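Local coordinates for prenyltransference for protein (Lavandula lanata, PDB 5HC8) that catalyses, as a head-to-middle prenyltransferase, the formation of lavandulyl diphosphate, probably by joining two molecules of dimethylallyl diphosphate, at residues A[113-116]-A[117-120]; A[119-122]-A[123-127]; A[147-150]-A[151-155]; A[172-175]-A[176-180]; A[202-205]-A[206-210]. All blocks are in the same frame, centred on the assembly; numbering follows the deposited sequence.

Contact 1. Residues A[113-116]-A[117-120]; sequences LPEY and LQDA
Gln118 reaches back over the first turn of its helix to hold a loop residue ahead of the helix: NE2 donates to Leu113 O at 2.8 Å. Its CG stands anti to the carbonyl carbon (chi1 -62°) and the chain runs on extended, which carries the amide past the helix start with the acceptor close to the amide plane. CG lies 4.0 Å from Leu113 CB. Next in the chain, Pro114 O takes two donors, Leu117 N at 2.7 Å, from above the carbonyl plane, and Gln118 N at 3.0 Å, in a much straighter bond. These residues lead into and form the N-terminal turns of helix 115-128, with Pro114 at the N-cap position, inside the beta-alpha-beta unit of strand 103-107, this helix and strand 135-140. An alanine in place of Gln118 is likely to leave Leu113 O without this donor and the loop before the helix freer to shift. On another flank Tyr116 has its CG wedged between backbone N and carbonyl carbon (chi1 65°), a setting that folds the ring back toward the helix start, where Pro114 CB lies on one face near the rim. The ring crosses Leu117 obliquely, CD1 coming within 4.1 Å of Leu117 CB, and Arg82 on helix 74-89 adds a cation-pi contact. Leu113 CD1 approaches Leu117 CG at 4.2 Å. Glu115 and Asp119, one turn apart, hold their carboxylates near each other, Glu115 OE1 being 4.8 Å from Asp119 OD1; the positive end of the helix dipole would probably ease this repulsion.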
loop_
_atom_site.group_PDB
_atom_site.type_symbol
_atom_site.label_atom_id
_atom_site.label_comp_id
_atom_site.label_asym_id
_atom_site.label_seq_id
_atom_site.Cartn_x
_atom_site.Cartn_y
_atom_site.Cartn_z
ATOM N N LEU A 113 -19.371 7.644 14.055
ATOM C CA LEU A 113 -18.948 7.722 15.448
ATOM C C LEU A 113 -20.095 8.207 16.359
ATOM O O LEU A 113 -21.008 8.845 15.877
ATOM C CB LEU A 113 -17.784 8.687 15.587
ATOM C CG LEU A 113 -16.625 8.382 14.617
ATOM C CD1 LEU A 113 -15.677 9.563 14.662
ATOM C CD2 LEU A 113 -15.965 7.054 15.021
ATOM N N PRO A 114 -20.015 7.925 17.664
ATOM C CA PRO A 114 -20.937 8.529 18.630
ATOM C C PRO A 114 -20.945 10.054 18.566
ATOM O O PRO A 114 -19.871 10.727 18.456
ATOM C CB PRO A 114 -20.387 8.100 19.988
ATOM C CG PRO A 114 -19.399 7.026 19.744
ATOM C CD PRO A 114 -19.080 6.979 18.279
ATOM N N GLU A 115 -22.145 10.618 18.716
ATOM C CA GLU A 115 -22.301 12.049 18.603
ATOM C C GLU A 115 -21.336 12.772 19.514
ATOM O O GLU A 115 -20.841 13.821 19.149
ATOM C CB GLU A 115 -23.730 12.505 18.943
ATOM C CG GLU A 115 -24.791 12.034 17.961
ATOM C CD GLU A 115 -24.883 12.894 16.716
ATOM O OE1 GLU A 115 -24.178 13.923 16.624
ATOM O OE2 GLU A 115 -25.684 12.539 15.823
ATOM N N TYR A 116 -21.103 12.256 20.705
ATOM C CA TYR A 116 -20.204 12.914 21.601
ATOM C C TYR A 116 -18.761 13.021 21.080
ATOM O O TYR A 116 -17.993 13.920 21.488
ATOM C CB TYR A 116 -20.171 12.209 22.969
ATOM C CG TYR A 116 -19.622 10.795 23.029
ATOM C CD1 TYR A 116 -18.238 10.545 23.072
ATOM C CD2 TYR A 116 -20.482 9.701 23.098
ATOM C CE1 TYR A 116 -17.739 9.244 23.164
ATOM C CE2 TYR A 116 -20.000 8.410 23.176
ATOM C CZ TYR A 116 -18.626 8.179 23.210
ATOM O OH TYR A 116 -18.186 6.875 23.265
ATOM N N LEU A 117 -18.365 12.035 20.276
ATOM C CA LEU A 117 -16.989 11.959 19.764
ATOM C C LEU A 117 -16.895 12.883 18.601
ATOM O O LEU A 117 -15.874 13.600 18.434
ATOM C CB LEU A 117 -16.636 10.545 19.330
ATOM C CG LEU A 117 -15.195 10.338 18.764
ATOM C CD1 LEU A 117 -14.176 11.042 19.594
ATOM C CD2 LEU A 117 -14.831 8.853 18.818
ATOM N N GLN A 118 -17.963 12.911 17.815
ATOM C CA GLN A 118 -18.087 13.897 16.774
ATOM C C GLN A 118 -18.030 15.352 17.255
ATOM O O GLN A 118 -17.511 16.246 16.548
ATOM C CB GLN A 118 -19.346 13.685 15.989
ATOM C CG GLN A 118 -19.420 12.368 15.276
ATOM C CD GLN A 118 -20.647 12.317 14.386
ATOM O OE1 GLN A 118 -20.859 13.213 13.588
ATOM N NE2 GLN A 118 -21.447 11.272 14.507
ATOM N N ASP A 119 -18.564 15.573 18.450
ATOM C CA ASP A 119 -18.591 16.902 19.044
ATOM C C ASP A 119 -17.221 17.240 19.568
ATOM O O ASP A 119 -16.742 18.399 19.451
ATOM C CB ASP A 119 -19.589 16.939 20.235
ATOM C CG ASP A 119 -21.064 16.905 19.791
ATOM O OD1 ASP A 119 -21.355 17.210 18.598
ATOM O OD2 ASP A 119 -21.919 16.590 20.668
ATOM N N ALA A 120 -16.576 16.242 20.173
ATOM C CA ALA A 120 -15.213 16.458 20.664
ATOM C C ALA A 120 -14.185 16.792 19.545
ATOM O O ALA A 120 -13.295 17.656 19.710
ATOM C CB ALA A 120 -14.767 15.268 21.485
#

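Contact 2. Residues A[119-122]-A[123-127]; sequences DAIS and YAEGL
With chi1 at -72°, Ile121 turns CG2 anti to its backbone N, while Glu125, with CG anti to the carbonyl carbon and an extended chain beyond it (chi2 -171°), runs alongside and points the same way. The methyl therefore rests against the carboxylate: Ile121 CG2 is 3.7 Å from Glu125 CD, and nearly as close to both oxygens, the aliphatic branch lying alongside the charged group. Glu125 CG also lies 3.3 Å from Ile121 O, the carbonyl that accepts Glu125 N at 2.9 Å. The neighbouring turns repeat this i to i+4 pattern, Tyr123 N bonding to Asp119 O, Ala124 N to Ala120 O and Gly126 N to Ser122 O. Tyr123 CB sits 3.6 Å from Ala120 O, which lies at the edge of the ring, near its plane. The polar end of Glu125 is engaged elsewhere: OE1 accepts from Ala106 N, which ties the carboxylate to strand 103-107; Lys110 adds only a long, weak ion pair. The same part of helix 115-128 sets Ile121 and Ala120 on Leu88 of helix 74-89, Ala124 on Phe104 of strand 103-107, and Tyr123 on Lys93 of helix 91-97.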
loop_
_atom_site.group_PDB
_atom_site.type_symbol
_atom_site.label_atom_id
_atom_site.label_comp_id
_atom_site.label_asym_id
_atom_site.label_seq_id
_atom_site.Cartn_x
_atom_site.Cartn_y
_atom_site.Cartn_z
ATOM N N ASP A 119 -18.564 15.573 18.450
ATOM C CA ASP A 119 -18.591 16.902 19.044
ATOM C C ASP A 119 -17.221 17.240 19.568
ATOM O O ASP A 119 -16.742 18.399 19.451
ATOM C CB ASP A 119 -19.589 16.939 20.235
ATOM C CG ASP A 119 -21.064 16.905 19.791
ATOM O OD1 ASP A 119 -21.355 17.210 18.598
ATOM O OD2 ASP A 119 -21.919 16.590 20.668
ATOM N N ALA A 120 -16.576 16.242 20.173
ATOM C CA ALA A 120 -15.213 16.458 20.664
ATOM C C ALA A 120 -14.185 16.792 19.545
ATOM O O ALA A 120 -13.295 17.656 19.710
ATOM C CB ALA A 120 -14.767 15.268 21.485
ATOM N N ILE A 121 -14.345 16.116 18.420
ATOM C CA ILE A 121 -13.598 16.392 17.196
ATOM C C ILE A 121 -13.903 17.831 16.745
ATOM O O ILE A 121 -12.988 18.620 16.593
ATOM C CB ILE A 121 -13.963 15.366 16.066
ATOM C CG1 ILE A 121 -13.360 13.973 16.372
ATOM C CG2 ILE A 121 -13.480 15.834 14.714
ATOM C CD1 ILE A 121 -13.982 12.846 15.588
ATOM N N SER A 122 -15.182 18.171 16.560
ATOM C CA SER A 122 -15.557 19.553 16.196
ATOM C C SER A 122 -14.943 20.585 17.082
ATOM O O SER A 122 -14.457 21.605 16.614
ATOM C CB SER A 122 -17.079 19.743 16.235
ATOM O OG SER A 122 -17.614 19.286 14.995
ATOM N N TYR A 123 -14.926 20.315 18.369
ATOM C CA TYR A 123 -14.403 21.292 19.307
ATOM C C TYR A 123 -12.917 21.489 19.045
ATOM O O TYR A 123 -12.451 22.625 18.798
ATOM C CB TYR A 123 -14.680 20.854 20.764
ATOM C CG TYR A 123 -13.868 21.578 21.840
ATOM C CD1 TYR A 123 -14.025 22.957 22.053
ATOM C CD2 TYR A 123 -12.972 20.873 22.674
ATOM C CE1 TYR A 123 -13.305 23.607 23.038
ATOM C CE2 TYR A 123 -12.233 21.517 23.678
ATOM C CZ TYR A 123 -12.388 22.887 23.857
ATOM O OH TYR A 123 -11.660 23.555 24.852
ATOM N N ALA A 124 -12.165 20.385 19.039
ATOM C CA ALA A 124 -10.722 20.475 18.843
ATOM C C ALA A 124 -10.316 21.049 17.488
ATOM O O ALA A 124 -9.279 21.689 17.367
ATOM C CB ALA A 124 -10.034 19.120 19.100
ATOM N N GLU A 125 -11.119 20.829 16.470
ATOM C CA GLU A 125 -10.819 21.343 15.182
ATOM C C GLU A 125 -11.054 22.875 15.202
ATOM O O GLU A 125 -10.222 23.670 14.728
ATOM C CB GLU A 125 -11.721 20.666 14.124
ATOM C CG GLU A 125 -11.344 19.177 13.832
ATOM C CD GLU A 125 -12.084 18.583 12.645
ATOM O OE1 GLU A 125 -11.576 17.668 11.920
ATOM O OE2 GLU A 125 -13.241 18.999 12.462
ATOM N N GLY A 126 -12.204 23.273 15.752
ATOM C CA GLY A 126 -12.542 24.702 15.890
ATOM C C GLY A 126 -11.542 25.499 16.706
ATOM O O GLY A 126 -11.107 26.554 16.278
ATOM N N LEU A 127 -11.141 24.943 17.846
ATOM C CA LEU A 127 -10.121 25.529 18.719
ATOM C C LEU A 127 -8.763 25.731 18.031
ATOM O O LEU A 127 -7.982 26.617 18.404
ATOM C CB LEU A 127 -9.964 24.640 19.950
ATOM C CG LEU A 127 -9.195 25.140 21.151
ATOM C CD1 LEU A 127 -10.105 26.108 21.904
ATOM C CD2 LEU A 127 -8.719 24.009 22.070
#

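Contact 3. Residues A[147-150]-A[151-155]; sequences DIVE and AARKI
Four successive i to i+4 bonds, from Ala151 N to Asp147 O through Lys154 N to Glu150 O, keep this part of helix 144-160 regular. On the outer flank Glu150 and Lys154 form a salt bridge one turn apart, Glu150 OE2 to Lys154 NZ at 2.8 Å. Two bends make it: Glu150 leaves the backbone with CG anti to N and then turns at chi2 (62°), and Lys154 runs extended until chi4 (61°) swings its amine round. NZ approaches OE2 on the anti lone pair, away from OE1, and the two side chains pass at a slant, Lys154 CG lying 3.7 Å from Glu150 OE2. The other oxygen leans toward Arg153, whose CD is 3.9 Å from Glu150 OE1; the carboxylate and guanidinium planes are 29° apart, yet OE1 and NE remain 4.7 Å from each other, too far for a salt bridge, though the opposite charges probably attract weakly. Arg153 stretches beside Val149, pointing the same way, and Val149 CG1 meets its guanidinium at the edge, in plane, 3.8 Å from Arg153 NE. On the buried flank Asp147 is bound by Tyr142 OH and by Met179 N, while Ala151 packs against Leu178 and Phe174. The second subunit supplies further partners: its Trp206 packs on Ile148 and Val149, its Phe174 on Ala152, and its Pro166 on Arg153. A glutamate followed four residues on by a lysine on a solvent-facing flank, with mostly small and branched residues on the buried side, is the pattern of an amphipathic helix, here one at the dimer interface of a cis-prenyltransferase-type fold.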
loop_
_atom_site.group_PDB
_atom_site.type_symbol
_atom_site.label_atom_id
_atom_site.label_comp_id
_atom_site.label_asym_id
_atom_site.label_seq_id
_atom_site.Cartn_x
_atom_site.Cartn_y
_atom_site.Cartn_z
ATOM N N ASP A 147 -11.867 5.306 1.488
ATOM C CA ASP A 147 -11.396 6.576 0.915
ATOM C C ASP A 147 -11.421 6.619 -0.605
ATOM O O ASP A 147 -11.943 7.573 -1.212
ATOM C CB ASP A 147 -9.974 6.857 1.456
ATOM C CG ASP A 147 -9.562 8.295 1.398
ATOM O OD1 ASP A 147 -10.386 9.247 1.121
ATOM O OD2 ASP A 147 -8.334 8.482 1.707
ATOM N N ILE A 148 -10.801 5.649 -1.279
ATOM C CA ILE A 148 -10.795 5.581 -2.649
ATOM C C ILE A 148 -12.228 5.497 -3.232
ATOM O O ILE A 148 -12.553 6.160 -4.247
ATOM C CB ILE A 148 -9.940 4.453 -3.140
ATOM C CG1 ILE A 148 -8.449 4.734 -2.769
ATOM C CG2 ILE A 148 -10.099 4.210 -4.643
ATOM C CD1 ILE A 148 -7.590 3.493 -2.939
ATOM N N VAL A 149 -13.071 4.686 -2.666
ATOM C CA VAL A 149 -14.438 4.508 -3.226
ATOM C C VAL A 149 -15.214 5.820 -3.093
ATOM O O VAL A 149 -15.859 6.247 -4.031
ATOM C CB VAL A 149 -15.191 3.364 -2.514
ATOM C CG1 VAL A 149 -16.675 3.327 -2.927
ATOM C CG2 VAL A 149 -14.565 2.006 -2.807
ATOM N N GLU A 150 -15.072 6.480 -1.966
ATOM C CA GLU A 150 -15.790 7.722 -1.686
ATOM C C GLU A 150 -15.282 8.870 -2.582
ATOM O O GLU A 150 -16.093 9.693 -3.124
ATOM C CB GLU A 150 -15.711 8.076 -0.214
ATOM C CG GLU A 150 -16.230 9.454 0.150
ATOM C CD GLU A 150 -17.729 9.636 -0.166
ATOM O OE1 GLU A 150 -18.418 8.600 -0.272
ATOM O OE2 GLU A 150 -18.200 10.802 -0.343
ATOM N N ALA A 151 -13.981 8.925 -2.799
ATOM C CA ALA A 151 -13.423 9.773 -3.864
ATOM C C ALA A 151 -14.012 9.489 -5.255
ATOM O O ALA A 151 -14.391 10.447 -6.008
ATOM C CB ALA A 151 -11.902 9.699 -3.908
ATOM N N ALA A 152 -14.061 8.214 -5.618
ATOM C CA ALA A 152 -14.659 7.767 -6.861
ATOM C C ALA A 152 -16.162 8.210 -6.989
ATOM O O ALA A 152 -16.576 8.696 -8.075
ATOM C CB ALA A 152 -14.473 6.270 -7.049
ATOM N N ARG A 153 -16.892 8.138 -5.885
ATOM C CA ARG A 153 -18.297 8.493 -5.875
ATOM C C ARG A 153 -18.401 9.986 -6.101
ATOM O O ARG A 153 -19.178 10.418 -6.944
ATOM C CB ARG A 153 -18.975 8.156 -4.565
ATOM C CG ARG A 153 -19.175 6.684 -4.309
ATOM C CD ARG A 153 -20.066 6.446 -3.103
ATOM N NE ARG A 153 -20.118 5.018 -2.787
ATOM C CZ ARG A 153 -21.189 4.359 -2.341
ATOM N NH1 ARG A 153 -22.344 4.994 -2.169
ATOM N NH2 ARG A 153 -21.111 3.042 -2.080
ATOM N N LYS A 154 -17.624 10.774 -5.339
ATOM C CA LYS A 154 -17.634 12.269 -5.491
ATOM C C LYS A 154 -17.275 12.713 -6.895
ATOM O O LYS A 154 -17.878 13.671 -7.437
ATOM C CB LYS A 154 -16.693 12.971 -4.494
ATOM C CG LYS A 154 -17.043 12.970 -3.042
ATOM C CD LYS A 154 -15.857 13.584 -2.270
ATOM C CE LYS A 154 -16.178 14.132 -0.883
ATOM N NZ LYS A 154 -16.689 13.101 0.048
ATOM N N ILE A 155 -16.307 12.068 -7.525
ATOM C CA ILE A 155 -15.914 12.373 -8.876
ATOM C C ILE A 155 -17.042 11.952 -9.819
ATOM O O ILE A 155 -17.384 12.679 -10.768
ATOM C CB ILE A 155 -14.590 11.751 -9.247
ATOM C CG1 ILE A 155 -13.477 12.571 -8.614
ATOM C CG2 ILE A 155 -14.374 11.654 -10.744
ATOM C CD1 ILE A 155 -12.205 11.781 -8.440
#

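Contact 4. Residues A[172-175]-A[176-180]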
loop_
_atom_site.group_PDB
_atom_site.type_symbol
_atom_site.label_atom_id
_atom_site.label_comp_id
_atom_site.label_asym_id
_atom_site.label_seq_id
_atom_site.Cartn_x
_atom_site.Cartn_y
_atom_site.Cartn_z
ATOM N N ALA A 172 -4.073 14.069 -9.976
ATOM C CA ALA A 172 -4.281 15.209 -9.149
ATOM C C ALA A 172 -5.753 15.415 -8.844
ATOM O O ALA A 172 -6.151 15.815 -7.759
ATOM C CB ALA A 172 -3.676 16.463 -9.826
ATOM N N THR A 173 -6.606 15.167 -9.826
ATOM C CA THR A 173 -8.045 15.307 -9.554
ATOM C C THR A 173 -8.508 14.266 -8.527
ATOM O O THR A 173 -9.239 14.536 -7.586
ATOM C CB THR A 173 -8.829 15.133 -10.893
ATOM O OG1 THR A 173 -8.414 16.201 -11.780
ATOM C CG2 THR A 173 -10.315 15.228 -10.629
ATOM N N PHE A 174 -7.966 13.073 -8.679
ATOM C CA PHE A 174 -8.384 11.991 -7.792
ATOM C C PHE A 174 -7.946 12.293 -6.380
ATOM O O PHE A 174 -8.731 12.272 -5.445
ATOM C CB PHE A 174 -7.907 10.645 -8.350
ATOM C CG PHE A 174 -8.671 9.496 -7.781
ATOM C CD1 PHE A 174 -8.364 9.032 -6.529
ATOM C CD2 PHE A 174 -9.762 8.976 -8.456
ATOM C CE1 PHE A 174 -9.092 8.005 -5.969
ATOM C CE2 PHE A 174 -10.497 7.924 -7.903
ATOM C CZ PHE A 174 -10.189 7.490 -6.633
ATOM N N GLU A 175 -6.745 12.832 -6.259
ATOM C CA GLU A 175 -6.176 13.253 -4.995
ATOM C C GLU A 175 -6.999 14.307 -4.280
ATOM O O GLU A 175 -7.198 14.267 -3.072
ATOM C CB GLU A 175 -4.747 13.703 -5.360
ATOM C CG GLU A 175 -3.724 14.184 -4.354
ATOM C CD GLU A 175 -3.006 13.070 -3.698
ATOM O OE1 GLU A 175 -2.071 12.413 -4.266
ATOM O OE2 GLU A 175 -3.470 12.852 -2.575
ATOM N N GLN A 176 -7.581 15.262 -5.019
ATOM C CA GLN A 176 -8.330 16.356 -4.351
ATOM C C GLN A 176 -9.688 15.904 -3.797
ATOM O O GLN A 176 -10.353 16.619 -3.065
ATOM C CB GLN A 176 -8.666 17.501 -5.347
ATOM C CG GLN A 176 -7.526 18.120 -6.128
ATOM C CD GLN A 176 -8.055 18.836 -7.405
ATOM O OE1 GLN A 176 -9.235 19.232 -7.479
ATOM N NE2 GLN A 176 -7.194 18.983 -8.412
ATOM N N HIS A 177 -10.081 14.665 -4.099
ATOM C CA HIS A 177 -11.353 14.126 -3.555
ATOM C C HIS A 177 -11.208 13.093 -2.450
ATOM O O HIS A 177 -12.219 12.607 -1.915
ATOM C CB HIS A 177 -12.122 13.585 -4.755
ATOM C CG HIS A 177 -12.579 14.679 -5.669
ATOM N ND1 HIS A 177 -11.868 15.070 -6.782
ATOM C CD2 HIS A 177 -13.635 15.531 -5.567
ATOM C CE1 HIS A 177 -12.500 16.082 -7.366
ATOM N NE2 HIS A 177 -13.574 16.371 -6.649
ATOM N N LEU A 178 -9.966 12.787 -2.070
ATOM C CA LEU A 178 -9.749 11.904 -0.912
ATOM C C LEU A 178 -9.889 12.679 0.327
ATOM O O LEU A 178 -9.881 13.941 0.308
ATOM C CB LEU A 178 -8.329 11.284 -0.991
ATOM C CG LEU A 178 -8.195 10.385 -2.220
ATOM C CD1 LEU A 178 -6.722 10.187 -2.558
ATOM C CD2 LEU A 178 -8.816 8.996 -1.942
ATOM N N MET A 179 -9.980 11.944 1.433
ATOM C CA MET A 179 -10.040 12.506 2.759
ATOM C C MET A 179 -8.784 13.233 3.170
ATOM O O MET A 179 -8.865 14.082 4.049
ATOM C CB MET A 179 -10.437 11.452 3.807
ATOM C CG MET A 179 -11.898 11.039 3.687
ATOM S SD MET A 179 -12.372 9.805 4.922
ATOM C CE MET A 179 -12.341 8.347 3.930
ATOM N N THR A 180 -7.648 12.987 2.483
ATOM C CA THR A 180 -6.418 13.680 2.805
ATOM C C THR A 180 -6.349 15.024 2.060
ATOM O O THR A 180 -5.307 15.695 2.129
ATOM C CB THR A 180 -5.223 12.781 2.415
ATOM O OG1 THR A 180 -5.488 12.098 1.156
ATOM C CG2 THR A 180 -5.033 11.807 3.535
HETATM O O HOH W 1 -5.463 13.893 -0.883
#
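The His177 imidazole, at the C-terminal end of helix 171-176, is met at its edge, near its plane, by Thr173 O and Phe174 O, and ND1 donates to Thr173 O at 2.8 Å. Ring and threonine lie side by side, pointing the same way, with Thr173 CG2 4.0 Å from His177 CE1. The Phe174 ring stacks on Trp206 and is touched obliquely by Leu178, Phe174 CE1 lying 4.2 Å from Leu178 CD2. Here the helix gives way to the loop leading to strand 190-193, and the turn tightens into i to i+3 bonds: His177 N to Phe174 O at 3.1 Å and Leu178 N to Glu175 O at 3.3 Å, each donor standing above the carbonyl plane. His177 thus adds a side-chain bond to a carbonyl of the final turn, while its NE2 is paired with Lys158 NZ on helix 144-160. A leucine here would probably strip Thr173 O of its ring donor and Lys158 of its mate. Glu175 is bent at chi2 (83°), and its OE1 accepts from Trp206 NE1. A water lies 2.8 Å from both Glu175 OE2 and Glu175 O. Thr180 OG1, also bonded to Gln207 NE2, is 2.7 Å from this water.

Contact 5. Residues A[202-205]-A[206-210]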
loop_
_atom_site.group_PDB
_atom_site.type_symbol
_atom_site.label_atom_id
_atom_site.label_comp_id
_atom_site.label_asym_id
_atom_site.label_seq_id
_atom_site.Cartn_x
_atom_site.Cartn_y
_atom_site.Cartn_z
ATOM N N ASN A 202 -5.672 -2.027 5.770
ATOM C CA ASN A 202 -6.637 -1.139 5.149
ATOM C C ASN A 202 -6.505 0.289 5.682
ATOM O O ASN A 202 -7.481 1.068 5.792
ATOM C CB ASN A 202 -8.073 -1.723 5.137
ATOM C CG ASN A 202 -9.015 -0.883 4.332
ATOM O OD1 ASN A 202 -8.682 -0.420 3.249
ATOM N ND2 ASN A 202 -10.181 -0.618 4.886
ATOM N N PHE A 203 -5.254 0.657 6.013
ATOM C CA PHE A 203 -4.928 2.081 6.139
ATOM C C PHE A 203 -4.866 2.737 4.752
ATOM O O PHE A 203 -5.431 2.236 3.746
ATOM C CB PHE A 203 -3.630 2.232 6.973
ATOM C CG PHE A 203 -3.293 3.633 7.460
ATOM C CD1 PHE A 203 -4.248 4.555 7.923
ATOM C CD2 PHE A 203 -1.946 3.985 7.563
ATOM C CE1 PHE A 203 -3.912 5.808 8.348
ATOM C CE2 PHE A 203 -1.577 5.266 8.020
ATOM C CZ PHE A 203 -2.559 6.173 8.452
ATOM N N PHE A 204 -4.198 3.899 4.666
ATOM C CA PHE A 204 -3.931 4.474 3.369
ATOM C C PHE A 204 -3.483 3.466 2.342
ATOM O O PHE A 204 -2.623 2.584 2.586
ATOM C CB PHE A 204 -2.762 5.535 3.449
ATOM C CG PHE A 204 -3.007 6.760 4.282
ATOM C CD1 PHE A 204 -4.214 7.418 4.312
ATOM C CD2 PHE A 204 -1.957 7.311 5.026
ATOM C CE1 PHE A 204 -4.397 8.524 5.099
ATOM C CE2 PHE A 204 -2.126 8.475 5.809
ATOM C CZ PHE A 204 -3.356 9.110 5.834
ATOM N N LEU A 205 -3.959 3.644 1.118
ATOM C CA LEU A 205 -3.533 2.842 0.003
ATOM C C LEU A 205 -3.080 3.807 -1.089
ATOM O O LEU A 205 -1.927 3.781 -1.451
ATOM C CB LEU A 205 -4.683 1.921 -0.511
ATOM C CG LEU A 205 -5.153 0.898 0.559
ATOM C CD1 LEU A 205 -6.367 0.134 -0.011
ATOM C CD2 LEU A 205 -4.093 -0.059 0.953
ATOM N N TRP A 206 -3.989 4.651 -1.639
ATOM C CA TRP A 206 -3.613 5.638 -2.631
ATOM C C TRP A 206 -2.372 6.453 -2.179
ATOM O O TRP A 206 -1.500 6.785 -3.011
ATOM C CB TRP A 206 -4.758 6.601 -2.887
ATOM C CG TRP A 206 -4.376 7.784 -3.712
ATOM C CD1 TRP A 206 -3.749 8.919 -3.292
ATOM C CD2 TRP A 206 -4.532 7.900 -5.142
ATOM N NE1 TRP A 206 -3.539 9.754 -4.369
ATOM C CE2 TRP A 206 -4.001 9.147 -5.519
ATOM C CE3 TRP A 206 -5.119 7.104 -6.116
ATOM C CZ2 TRP A 206 -4.042 9.590 -6.844
ATOM C CZ3 TRP A 206 -5.064 7.487 -7.415
ATOM C CH2 TRP A 206 -4.593 8.762 -7.770
ATOM N N GLN A 207 -2.372 6.761 -0.901
ATOM C CA GLN A 207 -1.363 7.620 -0.307
ATOM C C GLN A 207 0.042 7.070 -0.247
ATOM O O GLN A 207 0.958 7.865 0.034
ATOM C CB GLN A 207 -1.820 8.200 1.045
ATOM C CG GLN A 207 -3.043 9.109 0.978
ATOM C CD GLN A 207 -4.420 8.417 0.945
ATOM O OE1 GLN A 207 -4.528 7.165 0.836
ATOM N NE2 GLN A 207 -5.486 9.228 1.041
ATOM N N LEU A 208 0.246 5.789 -0.516
ATOM C CA LEU A 208 1.508 5.089 -0.165
ATOM C C LEU A 208 2.467 4.644 -1.256
ATOM O O LEU A 208 3.263 3.769 -0.964
ATOM C CB LEU A 208 1.174 3.842 0.740
ATOM C CG LEU A 208 0.441 4.118 2.048
ATOM C CD1 LEU A 208 0.446 2.799 2.858
ATOM C CD2 LEU A 208 1.099 5.207 2.899
ATOM N N PRO A 209 2.407 5.192 -2.530
ATOM C CA PRO A 209 3.215 4.608 -3.612
ATOM C C PRO A 209 4.719 4.692 -3.330
ATOM O O PRO A 209 5.417 3.761 -3.681
ATOM C CB PRO A 209 2.831 5.435 -4.877
ATOM C CG PRO A 209 2.218 6.699 -4.353
ATOM C CD PRO A 209 1.644 6.365 -2.996
ATOM N N PHE A 210 5.162 5.715 -2.604
ATOM C CA PHE A 210 6.633 5.895 -2.345
ATOM C C PHE A 210 6.996 6.054 -0.919
ATOM O O PHE A 210 8.153 6.273 -0.606
ATOM C CB PHE A 210 7.225 7.012 -3.246
ATOM C CG PHE A 210 7.127 6.663 -4.755
ATOM C CD1 PHE A 210 7.988 5.739 -5.312
ATOM C CD2 PHE A 210 6.146 7.228 -5.520
ATOM C CE1 PHE A 210 7.896 5.400 -6.652
ATOM C CE2 PHE A 210 6.027 6.886 -6.870
ATOM C CZ PHE A 210 6.894 5.991 -7.412
#
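Contact through the flat groups centres on Phe204, whose ring has Phe203 CZ over one face and Gln207 CG over the opposite one, both offset toward the rim. The latter is a CH-pi interaction, Gln207 CG lying 4.2 Å from the Phe204 ring centroid. Gln207 is bent at chi2 (82°), which folds its amide back along the ring so that OE1 comes to 3.5 Å from Phe204 CD1; amide and ring planes are 35° apart and the side chains cross at about a right angle. Tyr142 meets the Phe204 ring at a steep angle of planes. Apolar contact comes from Leu208, whose CG lies 3.8 Å from Phe204 CB while CD2 stands at the ring edge. Between the two segments there is a single hydrogen bond: Leu208 N to Leu205 O at 3.1 Å closes a type I beta turn running from Leu205 to Leu208. Beyond the turn, Gln207 NE2 is taken by Thr180 OG1 and Asp147 OD2, which fixes the rotation of the amide, with OE1 rather than NE2 nearer Phe204 CD1. Trp206, on the turn, bonds through NE1 to Glu175 OE1 and faces the second subunit, where Arg145 of that subunit bonds to Trp206 O and makes a cation-pi contact with the indole. Phe204 O is different: Leu208 CD1 lies only 3.1 Å from it. Much of the loop's hydrogen bonding goes to the turn, to Gln207 and to the dimer interface, yet this buried carbonyl is left without a polar partner in the model, against a leucine methyl.

In the fold
Each contact is local, joining adjoining segments, so none closes a long loop and none crosses another. From the N terminus, contacts 1 and 2 follow one another along helix 115-128, sharing Asp119 and Ala120 and meeting again where Leu113 CD1 touches Ile121 CD1; they belong to the beta-alpha-beta unit between strands 103-107 and 135-140. The chain then enters helix 144-160, site of contact 3, and helix 171-176 with its following loop, contact 4, before contact 5 in the loop leading to strand 212-215. These last three touch one another and the second subunit, whereas contacts 1 and 2 stand on the other side of the chain's centre from contact 5.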